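Local atomic coordinates of PrgZ (Enterococcus faecalis, PDB entry 4FAJ), a protein that serves as a membrane-anchored extracellular receptor that binds peptide pheromone and probably takes part in peptide transport. Residues Asn236-Leu241 against Lys259-Gln264; Leu94-Glu99 against Asp556-Arg561; Ile255-Asn258 against Asp263-Asp266; Asp127-Lys130 against Gln136-Ala139. One frame throughout, in Å; residues are numbered along the deposited sequence.

Contact 1: residues Asn236-Leu241 against Lys259-Gln264. With ZN (zinc ion), chain E.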
loop_
_atom_site.group_PDB
_atom_site.type_symbol
_atom_site.label_atom_id
_atom_site.label_comp_id
_atom_site.label_asym_id
_atom_site.label_seq_id
_atom_site.Cartn_x
_atom_site.Cartn_y
_atom_site.Cartn_z
ATOM N N ASN A 236 14.129 -10.420 11.804
ATOM C CA ASN A 236 13.679 -11.644 12.478
ATOM C C ASN A 236 12.873 -12.608 11.621
ATOM O O ASN A 236 12.148 -13.455 12.164
ATOM C CB ASN A 236 12.815 -11.255 13.682
ATOM C CG ASN A 236 11.538 -10.537 13.269
ATOM O OD1 ASN A 236 11.482 -9.908 12.209
ATOM N ND2 ASN A 236 10.504 -10.628 14.104
ATOM N N GLY A 237 12.990 -12.496 10.298
ATOM C CA GLY A 237 12.128 -13.228 9.381
ATOM C C GLY A 237 12.748 -14.448 8.735
ATOM O O GLY A 237 13.813 -14.904 9.125
ATOM N N ALA A 238 12.049 -14.970 7.738
ATOM C CA ALA A 238 12.463 -16.171 7.019
ATOM C C ALA A 238 13.818 -16.000 6.340
ATOM O O ALA A 238 14.589 -16.958 6.217
ATOM C CB ALA A 238 11.401 -16.544 5.992
ATOM N N PHE A 239 14.094 -14.775 5.901
ATOM C CA PHE A 239 15.341 -14.439 5.237
ATOM C C PHE A 239 16.018 -13.266 5.920
ATOM O O PHE A 239 15.373 -12.510 6.630
ATOM C CB PHE A 239 15.058 -14.110 3.771
ATOM C CG PHE A 239 14.342 -15.201 3.055
ATOM C CD1 PHE A 239 15.051 -16.235 2.456
ATOM C CD2 PHE A 239 12.952 -15.211 2.987
ATOM C CE1 PHE A 239 14.385 -17.267 1.800
ATOM C CE2 PHE A 239 12.291 -16.226 2.335
ATOM C CZ PHE A 239 13.012 -17.265 1.740
ATOM N N ASN A 240 17.333 -13.158 5.735
ATOM C CA ASN A 240 18.109 -11.998 6.159
ATOM C C ASN A 240 18.383 -11.129 4.941
ATOM O O ASN A 240 18.491 -11.636 3.837
ATOM C CB ASN A 240 19.467 -12.416 6.730
ATOM C CG ASN A 240 19.372 -13.093 8.079
ATOM O OD1 ASN A 240 18.460 -12.839 8.855
ATOM N ND2 ASN A 240 20.361 -13.941 8.378
ATOM N N LEU A 241 18.507 -9.828 5.126
ATOM C CA LEU A 241 18.905 -8.950 4.013
ATOM C C LEU A 241 20.424 -8.963 3.968
ATOM O O LEU A 241 21.068 -8.452 4.885
ATOM C CB LEU A 241 18.376 -7.534 4.205
ATOM C CG LEU A 241 18.756 -6.517 3.114
ATOM C CD1 LEU A 241 18.135 -6.881 1.774
ATOM C CD2 LEU A 241 18.342 -5.105 3.526
ATOM N N LYS A 259 19.027 -18.675 9.295
ATOM C CA LYS A 259 19.113 -19.927 10.045
ATOM C C LYS A 259 18.668 -19.785 11.503
ATOM O O LYS A 259 18.402 -20.790 12.152
ATOM C CB LYS A 259 20.528 -20.509 9.970
ATOM C CG LYS A 259 20.880 -21.042 8.582
ATOM C CD LYS A 259 21.754 -22.290 8.665
ATOM C CE LYS A 259 21.852 -23.006 7.318
ATOM N NZ LYS A 259 22.776 -22.310 6.375
ATOM N N GLU A 260 18.555 -18.549 11.995
ATOM C CA GLU A 260 18.066 -18.287 13.357
ATOM C C GLU A 260 16.546 -18.080 13.422
ATOM O O GLU A 260 15.996 -17.847 14.498
ATOM C CB GLU A 260 18.770 -17.053 13.944
ATOM C CG GLU A 260 20.248 -17.250 14.215
ATOM C CD GLU A 260 20.520 -18.249 15.338
ATOM O OE1 GLU A 260 19.783 -18.251 16.359
ATOM O OE2 GLU A 260 21.486 -19.024 15.200
ATOM N N TYR A 261 15.876 -18.151 12.276
ATOM C CA TYR A 261 14.421 -18.016 12.207
ATOM C C TYR A 261 13.737 -19.205 12.884
ATOM O O TYR A 261 14.146 -20.354 12.676
ATOM C CB TYR A 261 13.995 -17.912 10.743
ATOM C CG TYR A 261 12.505 -17.849 10.516
ATOM C CD1 TYR A 261 11.715 -16.912 11.177
ATOM C CD2 TYR A 261 11.882 -18.725 9.622
ATOM C CE1 TYR A 261 10.337 -16.853 10.955
ATOM C CE2 TYR A 261 10.515 -18.673 9.399
ATOM C CZ TYR A 261 9.744 -17.749 10.065
ATOM O OH TYR A 261 8.387 -17.710 9.833
ATOM N N TRP A 262 12.697 -18.943 13.684
ATOM C CA TRP A 262 12.095 -20.008 14.500
ATOM C C TRP A 262 11.540 -21.129 13.628
ATOM O O TRP A 262 11.576 -22.279 14.026
ATOM C CB TRP A 262 11.016 -19.476 15.463
ATOM C CG TRP A 262 9.750 -19.038 14.798
ATOM C CD1 TRP A 262 9.424 -17.767 14.413
ATOM C CD2 TRP A 262 8.640 -19.861 14.430
ATOM N NE1 TRP A 262 8.188 -17.753 13.834
ATOM C CE2 TRP A 262 7.684 -19.022 13.819
ATOM C CE3 TRP A 262 8.368 -21.227 14.537
ATOM C CZ2 TRP A 262 6.464 -19.505 13.327
ATOM C CZ3 TRP A 262 7.155 -21.707 14.052
ATOM C CH2 TRP A 262 6.214 -20.846 13.466
ATOM N N ASP A 263 11.027 -20.782 12.446
ATOM C CA ASP A 263 10.459 -21.760 11.532
ATOM C C ASP A 263 11.346 -22.009 10.310
ATOM O O ASP A 263 10.846 -22.289 9.217
ATOM C CB ASP A 263 9.078 -21.287 11.094
ATOM C CG ASP A 263 8.151 -22.423 10.725
ATOM O OD1 ASP A 263 8.463 -23.597 10.990
ATOM O OD2 ASP A 263 7.086 -22.124 10.158
ATOM N N GLN A 264 12.665 -21.943 10.503
ATOM C CA GLN A 264 13.620 -22.172 9.418
ATOM C C GLN A 264 13.437 -23.530 8.710
ATOM O O GLN A 264 13.743 -23.656 7.519
ATOM C CB GLN A 264 15.064 -22.015 9.922
ATOM C CG GLN A 264 15.539 -23.097 10.905
ATOM C CD GLN A 264 15.943 -24.403 10.221
ATOM O OE1 GLN A 264 16.438 -24.405 9.091
ATOM N NE2 GLN A 264 15.729 -25.527 10.913
HETATM ZN ZN ZN E . 5.893 -23.782 9.639
#

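Contact 2: residues Leu94-Glu99 against Asp556-Arg561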
loop_
_atom_site.group_PDB
_atom_site.type_symbol
_atom_site.label_atom_id
_atom_site.label_comp_id
_atom_site.label_asym_id
_atom_site.label_seq_id
_atom_site.Cartn_x
_atom_site.Cartn_y
_atom_site.Cartn_z
ATOM N N LEU A 94 3.354 -10.571 14.658
ATOM C CA LEU A 94 2.591 -11.492 15.496
ATOM C C LEU A 94 1.794 -12.497 14.661
ATOM O O LEU A 94 1.691 -13.676 15.037
ATOM C CB LEU A 94 1.657 -10.728 16.424
ATOM C CG LEU A 94 2.354 -9.926 17.532
ATOM C CD1 LEU A 94 1.367 -9.003 18.220
ATOM C CD2 LEU A 94 3.026 -10.848 18.544
ATOM N N TYR A 95 1.226 -12.003 13.556
ATOM C CA TYR A 95 0.442 -12.806 12.618
ATOM C C TYR A 95 0.946 -12.599 11.178
ATOM O O TYR A 95 1.596 -11.590 10.855
ATOM C CB TYR A 95 -1.067 -12.481 12.746
ATOM C CG TYR A 95 -1.537 -12.684 14.152
ATOM C CD1 TYR A 95 -1.929 -13.942 14.592
ATOM C CD2 TYR A 95 -1.482 -11.651 15.084
ATOM C CE1 TYR A 95 -2.294 -14.154 15.897
ATOM C CE2 TYR A 95 -1.849 -11.859 16.402
ATOM C CZ TYR A 95 -2.252 -13.106 16.801
ATOM O OH TYR A 95 -2.603 -13.341 18.098
ATOM N N ARG A 96 0.669 -13.598 10.345
ATOM C CA ARG A 96 1.061 -13.641 8.934
ATOM C C ARG A 96 -0.146 -14.161 8.145
ATOM O O ARG A 96 -0.778 -15.143 8.558
ATOM C CB ARG A 96 2.242 -14.596 8.753
ATOM C CG ARG A 96 2.761 -14.717 7.310
ATOM C CD ARG A 96 3.638 -15.939 7.151
ATOM N NE ARG A 96 4.910 -15.839 7.880
ATOM C CZ ARG A 96 5.999 -15.196 7.452
ATOM N NH1 ARG A 96 6.013 -14.562 6.278
ATOM N NH2 ARG A 96 7.094 -15.193 8.203
ATOM N N LEU A 97 -0.459 -13.512 7.022
ATOM C CA LEU A 97 -1.602 -13.924 6.206
ATOM C C LEU A 97 -1.397 -15.284 5.564
ATOM O O LEU A 97 -0.298 -15.616 5.089
ATOM C CB LEU A 97 -1.922 -12.883 5.119
ATOM C CG LEU A 97 -2.338 -11.488 5.580
ATOM C CD1 LEU A 97 -2.881 -10.718 4.364
ATOM C CD2 LEU A 97 -3.356 -11.483 6.738
ATOM N N ASP A 98 -2.456 -16.083 5.568
ATOM C CA ASP A 98 -2.456 -17.362 4.873
ATOM C C ASP A 98 -2.946 -17.183 3.436
ATOM O O ASP A 98 -3.227 -16.070 2.999
ATOM C CB ASP A 98 -3.295 -18.414 5.630
ATOM C CG ASP A 98 -4.788 -18.076 5.696
ATOM O OD1 ASP A 98 -5.266 -17.200 4.933
ATOM O OD2 ASP A 98 -5.483 -18.702 6.535
ATOM N N GLU A 99 -3.054 -18.295 2.717
ATOM C CA GLU A 99 -3.456 -18.285 1.310
ATOM C C GLU A 99 -4.836 -17.662 1.052
ATOM O O GLU A 99 -5.144 -17.269 -0.080
ATOM C CB GLU A 99 -3.364 -19.706 0.715
ATOM C CG GLU A 99 -4.323 -20.755 1.309
ATOM C CD GLU A 99 -3.861 -21.332 2.645
ATOM O OE1 GLU A 99 -2.834 -20.853 3.203
ATOM O OE2 GLU A 99 -4.532 -22.274 3.141
ATOM N N ASP A 556 4.804 -13.551 -0.357
ATOM C CA ASP A 556 5.436 -14.262 0.745
ATOM C C ASP A 556 6.223 -15.438 0.163
ATOM O O ASP A 556 5.648 -16.396 -0.371
ATOM C CB ASP A 556 4.391 -14.759 1.748
ATOM C CG ASP A 556 5.016 -15.380 2.994
ATOM O OD1 ASP A 556 6.258 -15.494 3.056
ATOM O OD2 ASP A 556 4.257 -15.732 3.924
ATOM N N TYR A 557 7.541 -15.339 0.255
ATOM C CA TYR A 557 8.444 -16.333 -0.312
ATOM C C TYR A 557 8.898 -17.396 0.701
ATOM O O TYR A 557 9.740 -18.236 0.384
ATOM C CB TYR A 557 9.674 -15.622 -0.862
ATOM C CG TYR A 557 9.356 -14.525 -1.855
ATOM C CD1 TYR A 557 8.729 -14.811 -3.052
ATOM C CD2 TYR A 557 9.707 -13.198 -1.601
ATOM C CE1 TYR A 557 8.447 -13.804 -3.980
ATOM C CE2 TYR A 557 9.432 -12.200 -2.507
ATOM C CZ TYR A 557 8.811 -12.509 -3.706
ATOM O OH TYR A 557 8.535 -11.509 -4.613
ATOM N N LYS A 558 8.341 -17.360 1.911
ATOM C CA LYS A 558 8.792 -18.220 3.002
ATOM C C LYS A 558 8.941 -19.691 2.584
ATOM O O LYS A 558 9.956 -20.315 2.867
ATOM C CB LYS A 558 7.832 -18.126 4.197
ATOM C CG LYS A 558 8.131 -19.130 5.327
ATOM C CD LYS A 558 7.246 -18.869 6.556
ATOM C CE LYS A 558 7.331 -20.013 7.537
ATOM N NZ LYS A 558 6.381 -19.839 8.664
ATOM N N LYS A 559 7.920 -20.231 1.929
ATOM C CA LYS A 559 7.883 -21.652 1.595
ATOM C C LYS A 559 8.206 -21.902 0.117
ATOM O O LYS A 559 8.028 -23.015 -0.386
ATOM C CB LYS A 559 6.524 -22.249 1.970
ATOM C CG LYS A 559 6.260 -22.302 3.471
ATOM C CD LYS A 559 4.951 -23.053 3.773
ATOM C CE LYS A 559 4.414 -22.782 5.189
ATOM N NZ LYS A 559 4.703 -23.888 6.154
ATOM N N MET A 560 8.719 -20.877 -0.562
ATOM C CA MET A 560 9.127 -20.978 -1.964
ATOM C C MET A 560 10.147 -22.098 -2.160
ATOM O O MET A 560 11.007 -22.306 -1.305
ATOM C CB MET A 560 9.736 -19.646 -2.417
ATOM C CG MET A 560 10.254 -19.587 -3.845
ATOM S SD MET A 560 10.885 -17.931 -4.216
ATOM C CE MET A 560 11.388 -18.154 -5.918
ATOM N N ARG A 561 10.049 -22.809 -3.282
ATOM C CA ARG A 561 11.069 -23.791 -3.672
ATOM C C ARG A 561 11.188 -23.918 -5.193
ATOM O O ARG A 561 10.279 -23.533 -5.925
ATOM C CB ARG A 561 10.781 -25.158 -3.049
ATOM C CG ARG A 561 9.578 -25.874 -3.629
ATOM C CD ARG A 561 9.327 -27.199 -2.921
ATOM N NE ARG A 561 8.439 -28.052 -3.712
ATOM C CZ ARG A 561 7.107 -28.029 -3.664
ATOM N NH1 ARG A 561 6.467 -27.208 -2.851
ATOM N NH2 ARG A 561 6.403 -28.850 -4.437
HETATM O O HOH W 1 8.593 -14.666 4.438
HETATM O O HOH W 2 5.179 -17.602 10.040
HETATM O O HOH W 3 1.944 -14.472 3.911
#

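Contact 3: residues Ile255-Asn258 against Asp263-Asp266. With ZN (zinc ion), chain E.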
loop_
_atom_site.group_PDB
_atom_site.type_symbol
_atom_site.label_atom_id
_atom_site.label_comp_id
_atom_site.label_asym_id
_atom_site.label_seq_id
_atom_site.Cartn_x
_atom_site.Cartn_y
_atom_site.Cartn_z
ATOM N N ILE A 255 18.371 -11.421 -0.583
ATOM C CA ILE A 255 18.050 -11.921 0.752
ATOM C C ILE A 255 18.451 -13.388 0.810
ATOM O O ILE A 255 18.432 -14.083 -0.204
ATOM C CB ILE A 255 16.542 -11.726 1.126
ATOM C CG1 ILE A 255 15.639 -12.654 0.291
ATOM C CG2 ILE A 255 16.147 -10.254 0.944
ATOM C CD1 ILE A 255 14.103 -12.433 0.474
ATOM N N SER A 256 18.819 -13.850 2.004
ATOM C CA SER A 256 19.345 -15.199 2.182
ATOM C C SER A 256 18.685 -15.855 3.391
ATOM O O SER A 256 18.318 -15.172 4.347
ATOM C CB SER A 256 20.860 -15.141 2.387
ATOM O OG SER A 256 21.498 -14.552 1.268
ATOM N N LYS A 257 18.562 -17.176 3.368
ATOM C CA LYS A 257 17.890 -17.879 4.452
ATOM C C LYS A 257 18.468 -17.516 5.823
ATOM O O LYS A 257 19.675 -17.553 6.023
ATOM C CB LYS A 257 17.951 -19.398 4.256
ATOM C CG LYS A 257 17.235 -20.159 5.375
ATOM C CD LYS A 257 17.166 -21.658 5.100
ATOM C CE LYS A 257 16.849 -22.424 6.376
ATOM N NZ LYS A 257 16.274 -23.776 6.114
ATOM N N ASN A 258 17.575 -17.168 6.749
ATOM C CA ASN A 258 17.912 -16.854 8.136
ATOM C C ASN A 258 17.857 -18.126 8.985
ATOM O O ASN A 258 16.780 -18.585 9.358
ATOM C CB ASN A 258 16.913 -15.827 8.688
ATOM C CG ASN A 258 17.126 -15.514 10.159
ATOM O OD1 ASN A 258 18.111 -15.933 10.778
ATOM N ND2 ASN A 258 16.209 -14.744 10.720
ATOM N N ASP A 263 11.027 -20.782 12.446
ATOM C CA ASP A 263 10.459 -21.760 11.532
ATOM C C ASP A 263 11.346 -22.009 10.310
ATOM O O ASP A 263 10.846 -22.289 9.217
ATOM C CB ASP A 263 9.078 -21.287 11.094
ATOM C CG ASP A 263 8.151 -22.423 10.725
ATOM O OD1 ASP A 263 8.463 -23.597 10.990
ATOM O OD2 ASP A 263 7.086 -22.124 10.158
ATOM N N GLN A 264 12.665 -21.943 10.503
ATOM C CA GLN A 264 13.620 -22.172 9.418
ATOM C C GLN A 264 13.437 -23.530 8.710
ATOM O O GLN A 264 13.743 -23.656 7.519
ATOM C CB GLN A 264 15.064 -22.015 9.922
ATOM C CG GLN A 264 15.539 -23.097 10.905
ATOM C CD GLN A 264 15.943 -24.403 10.221
ATOM O OE1 GLN A 264 16.438 -24.405 9.091
ATOM N NE2 GLN A 264 15.729 -25.527 10.913
ATOM N N LYS A 265 12.925 -24.528 9.431
ATOM C CA LYS A 265 12.682 -25.857 8.847
ATOM C C LYS A 265 11.735 -25.846 7.624
ATOM O O LYS A 265 11.811 -26.733 6.773
ATOM C CB LYS A 265 12.163 -26.832 9.913
ATOM C CG LYS A 265 10.674 -26.698 10.230
ATOM C CD LYS A 265 10.221 -27.727 11.275
ATOM C CE LYS A 265 8.759 -27.530 11.650
ATOM N NZ LYS A 265 8.520 -26.194 12.263
ATOM N N ASP A 266 10.859 -24.848 7.540
ATOM C CA ASP A 266 9.934 -24.700 6.401
ATOM C C ASP A 266 10.514 -23.961 5.187
ATOM O O ASP A 266 9.873 -23.899 4.133
ATOM C CB ASP A 266 8.681 -23.939 6.853
ATOM C CG ASP A 266 7.684 -24.811 7.585
ATOM O OD1 ASP A 266 7.974 -25.989 7.876
ATOM O OD2 ASP A 266 6.588 -24.294 7.879
HETATM ZN ZN ZN E . 5.893 -23.782 9.639
#

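Contact 4: residues Asp127-Lys130 against Gln136-Ala139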
loop_
_atom_site.group_PDB
_atom_site.type_symbol
_atom_site.label_atom_id
_atom_site.label_comp_id
_atom_site.label_asym_id
_atom_site.label_seq_id
_atom_site.Cartn_x
_atom_site.Cartn_y
_atom_site.Cartn_z
ATOM N N ASP A 127 7.499 -19.584 22.318
ATOM C CA ASP A 127 8.818 -19.960 22.781
ATOM C C ASP A 127 9.693 -20.118 21.544
ATOM O O ASP A 127 9.304 -20.781 20.566
ATOM C CB ASP A 127 8.773 -21.291 23.533
ATOM C CG ASP A 127 7.999 -21.219 24.854
ATOM O OD1 ASP A 127 7.738 -20.109 25.360
ATOM O OD2 ASP A 127 7.679 -22.298 25.405
ATOM N N GLY A 128 10.855 -19.486 21.563
ATOM C CA GLY A 128 11.826 -19.687 20.501
ATOM C C GLY A 128 11.749 -18.693 19.365
ATOM O O GLY A 128 12.506 -18.811 18.408
ATOM N N ALA A 129 10.836 -17.726 19.456
ATOM C CA ALA A 129 10.816 -16.604 18.512
ATOM C C ALA A 129 12.075 -15.770 18.759
ATOM O O ALA A 129 12.315 -15.337 19.889
ATOM C CB ALA A 129 9.572 -15.773 18.704
ATOM N N LYS A 130 12.903 -15.599 17.721
ATOM C CA LYS A 130 14.230 -14.971 17.863
ATOM C C LYS A 130 14.561 -13.901 16.809
ATOM O O LYS A 130 14.133 -13.989 15.644
ATOM C CB LYS A 130 15.336 -16.034 17.798
ATOM C CG LYS A 130 15.395 -16.973 18.983
ATOM C CD LYS A 130 16.378 -18.110 18.742
ATOM C CE LYS A 130 16.398 -19.070 19.925
ATOM N NZ LYS A 130 17.360 -20.203 19.731
ATOM N N GLN A 136 16.072 -13.549 22.126
ATOM C CA GLN A 136 14.620 -13.774 22.160
ATOM C C GLN A 136 13.852 -12.495 21.845
ATOM O O GLN A 136 14.283 -11.397 22.200
ATOM C CB GLN A 136 14.174 -14.323 23.527
ATOM C CG GLN A 136 14.572 -15.801 23.784
ATOM C CD GLN A 136 13.765 -16.819 22.944
ATOM O OE1 GLN A 136 12.567 -16.631 22.676
ATOM N NE2 GLN A 136 14.425 -17.914 22.548
ATOM N N ILE A 137 12.729 -12.649 21.149
ATOM C CA ILE A 137 11.831 -11.539 20.880
ATOM C C ILE A 137 10.887 -11.462 22.065
ATOM O O ILE A 137 10.229 -12.459 22.394
ATOM C CB ILE A 137 11.012 -11.749 19.591
ATOM C CG1 ILE A 137 11.931 -11.883 18.371
ATOM C CG2 ILE A 137 10.046 -10.581 19.385
ATOM C CD1 ILE A 137 11.199 -12.332 17.109
ATOM N N THR A 138 10.832 -10.301 22.715
ATOM C CA THR A 138 10.033 -10.148 23.929
ATOM C C THR A 138 8.806 -9.284 23.698
ATOM O O THR A 138 8.724 -8.539 22.718
ATOM C CB THR A 138 10.837 -9.508 25.085
ATOM O OG1 THR A 138 11.106 -8.145 24.769
ATOM C CG2 THR A 138 12.166 -10.259 25.360
ATOM N N ALA A 139 7.864 -9.376 24.630
ATOM C CA ALA A 139 6.690 -8.528 24.627
ATOM C C ALA A 139 7.093 -7.047 24.688
ATOM O O ALA A 139 6.477 -6.213 24.031
ATOM C CB ALA A 139 5.788 -8.880 25.791
#

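Contact 1: residues Asn236-Leu241 against Lys259-Gln264
The loop that carries zinc-binding D263, between strands 252-257 and 271-276, leans on the lead-in to edge strand 239-243 through a single aromatic residue, Y261. Its ring lies against the G237-A238 backbone. The CA of A238 stands 3.9 Å from the centroid of the Y261 ring and only 19° off its normal, which makes a CH-pi contact over the face. The methyl CB of A238 trails toward the rim, 4.1 Å from CE2 of Y261. Further along, the carbonyl O of G237 presses on the root of the side chain, 3.4 Å from CB of Y261, while the O of N236 approaches CD1 of the same ring obliquely at 3.6 Å. With CG of Y261 anti to the backbone N (chi1 177°), the ring reaches across to the other segment.

Y261 also opens a type I beta turn that runs to Q264, closed by the bond from N of Q264 to O of Y261 (3.1 Å). This turn brings the N of D263 over the ring face opposite A238, so that the aromatic plane is sandwiched between its own turn and the G237-A238 backbone. No hydrogen bond links the two segments. The G237 carbonyl instead accepts from ND2 of N258, and the Y261 hydroxyl, at the far end of the ring, is bonded to E92 and K558. Just beyond the ring, D263 extends OD2 to the zinc ion at 2.1 Å, and this oxygen is also hydrogen-bonded to K558.

Contact 2: residues Leu94-Glu99 against Asp556-Arg561
R96 and D556 meet in a salt bridge, NH1 of R96 standing 3.2 Å from OD2 of D556. The bond is bent, with an N-H...O angle of 140°, and NH1 comes from above the carboxylate plane rather than within it, even though the guanidinium and carboxylate planes are only 23° apart. The packed side of the contact lies under the guanidinium. There the extended K558 chain passes beneath one face, its CD 4.0 Å from CZ of R96, and the bend of the arginine at chi3 (-68°) turns the flat group onto this methylene. NE of R96 and NZ of K558 come as near as 4.3 Å, but the two positive charges are probably offset by their surroundings: R96 has a second salt bridge to E92, and K558 reaches D263 and the Y261 hydroxyl.

Water takes over at the ends of the contact. At one, a molecule sits in plane at the guanidinium edge, accepting from NE of R96 at 2.8 Å and also from NZ of K558. At the other, the L97 carbonyl and OD2 of D556 are bridged by a second molecule. OD1 of D556 takes the backbone N of K558 at 3.0 Å, an Asx turn. It lies where the C-terminal part of the chain returns to the lobe that the N-terminal part builds, a topology consistent with the family 5 solute-binding fold.

Contact 3: residues Ile255-Asn258 against Asp263-Asp266
The flat amide of Q264 is met at its oxygen by K257, whose NZ lies 3.0 Å from OE1 at a C=O...N angle of 151°, tilted 25° from the carbonyl plane. The same ammonium group approaches the backbone peptide of Q264 differently: NZ of K257 is 2.9 Å from O of Q264 but stands well above that carbonyl's plane. Q264 folds back to make this pincer possible, its chain bent at chi2 (79°) so that side-chain and main-chain oxygens converge on one nitrogen. K257, by contrast, runs out fully extended. A third acceptor, the V267 carbonyl, completes the grip on NZ.

The lysine thus ties the end of strand 252-257 to the short 3-10 segment 264-266, whose turn is marked by the bond from N of D266 to O of D263 (3.1 Å). On the other side of this turn the two aspartates come together at the metal. OD2 of D266 binds zinc at 2.0 Å beside the D263 ligand, and the metal holds the two OD2 atoms, of D263 and D266, 3.2 Å apart. K265 reaches round to the non-ligating oxygen, its NZ 2.9 Å from OD1 of D263, while NZ of K559 is hydrogen-bonded to the D266 ligand oxygen and would probably help balance its charge.

Contact 4: residues Asp127-Lys130 against Gln136-Ala139
The buried side chains of I137 and A129 meet, CD1 of the isoleucine lying 4.1 Å from CB of the alanine. The isoleucine comes in over the backbone of the facing segment as much as against its methyl group: CG1 of I137 is 3.7 Å from the carbonyl carbon of K130. With CG1 anti to the carbonyl carbon (chi1 -60°), this branch is the one laid across the K130 peptide. Below it the backbones are joined by a nearly straight bond, N-H...O 170°, from N of I137 to O of A129 at 3.0 Å. One step nearer the connecting loop, K130 and Q136 form a single antiparallel beta bridge with their CA atoms 4.5 Å apart.

Both of these residues direct their CB atoms off the partner backbone, yet they come together again further out. Q136 bends at chi2 (-72°) and brings its amide back over the G128-A129 backbone, while the extended K130 chain passes it obliquely, so the long polar side chains roof the partly exposed side. G128 has a positive phi, a conformation that suits glycine.

I107 packs on both A129 and I137, with W131 and N236 also touching the isoleucine. The bridge closes a loop after strand 120-124, and T138 then serves as N-cap of helix 139-150, its backbone N bonded in return to D141, as in a capping box.

Contacts 1 and 3 share D263 and Q264 and secure the same zinc-bearing loop, one through an aromatic ring on buried backbone, the other through a lysine gripped by oxygens in a more exposed place; their strands, 239-243 and 252-257, are neighbours in one sheet. Contact 2 is buried but charged and hydrated, and it brings distant parts of the sequence together. K558 and K559 extend from it to the aspartates, joining contacts 1, 2 and 3 around the metal. Contact 4 is partly buried, a backbone bridge with an apolar pair on one side and long polar side chains on the other; it meets contact 1 through W262 and N236 but does not touch the more distant contacts 2 and 3.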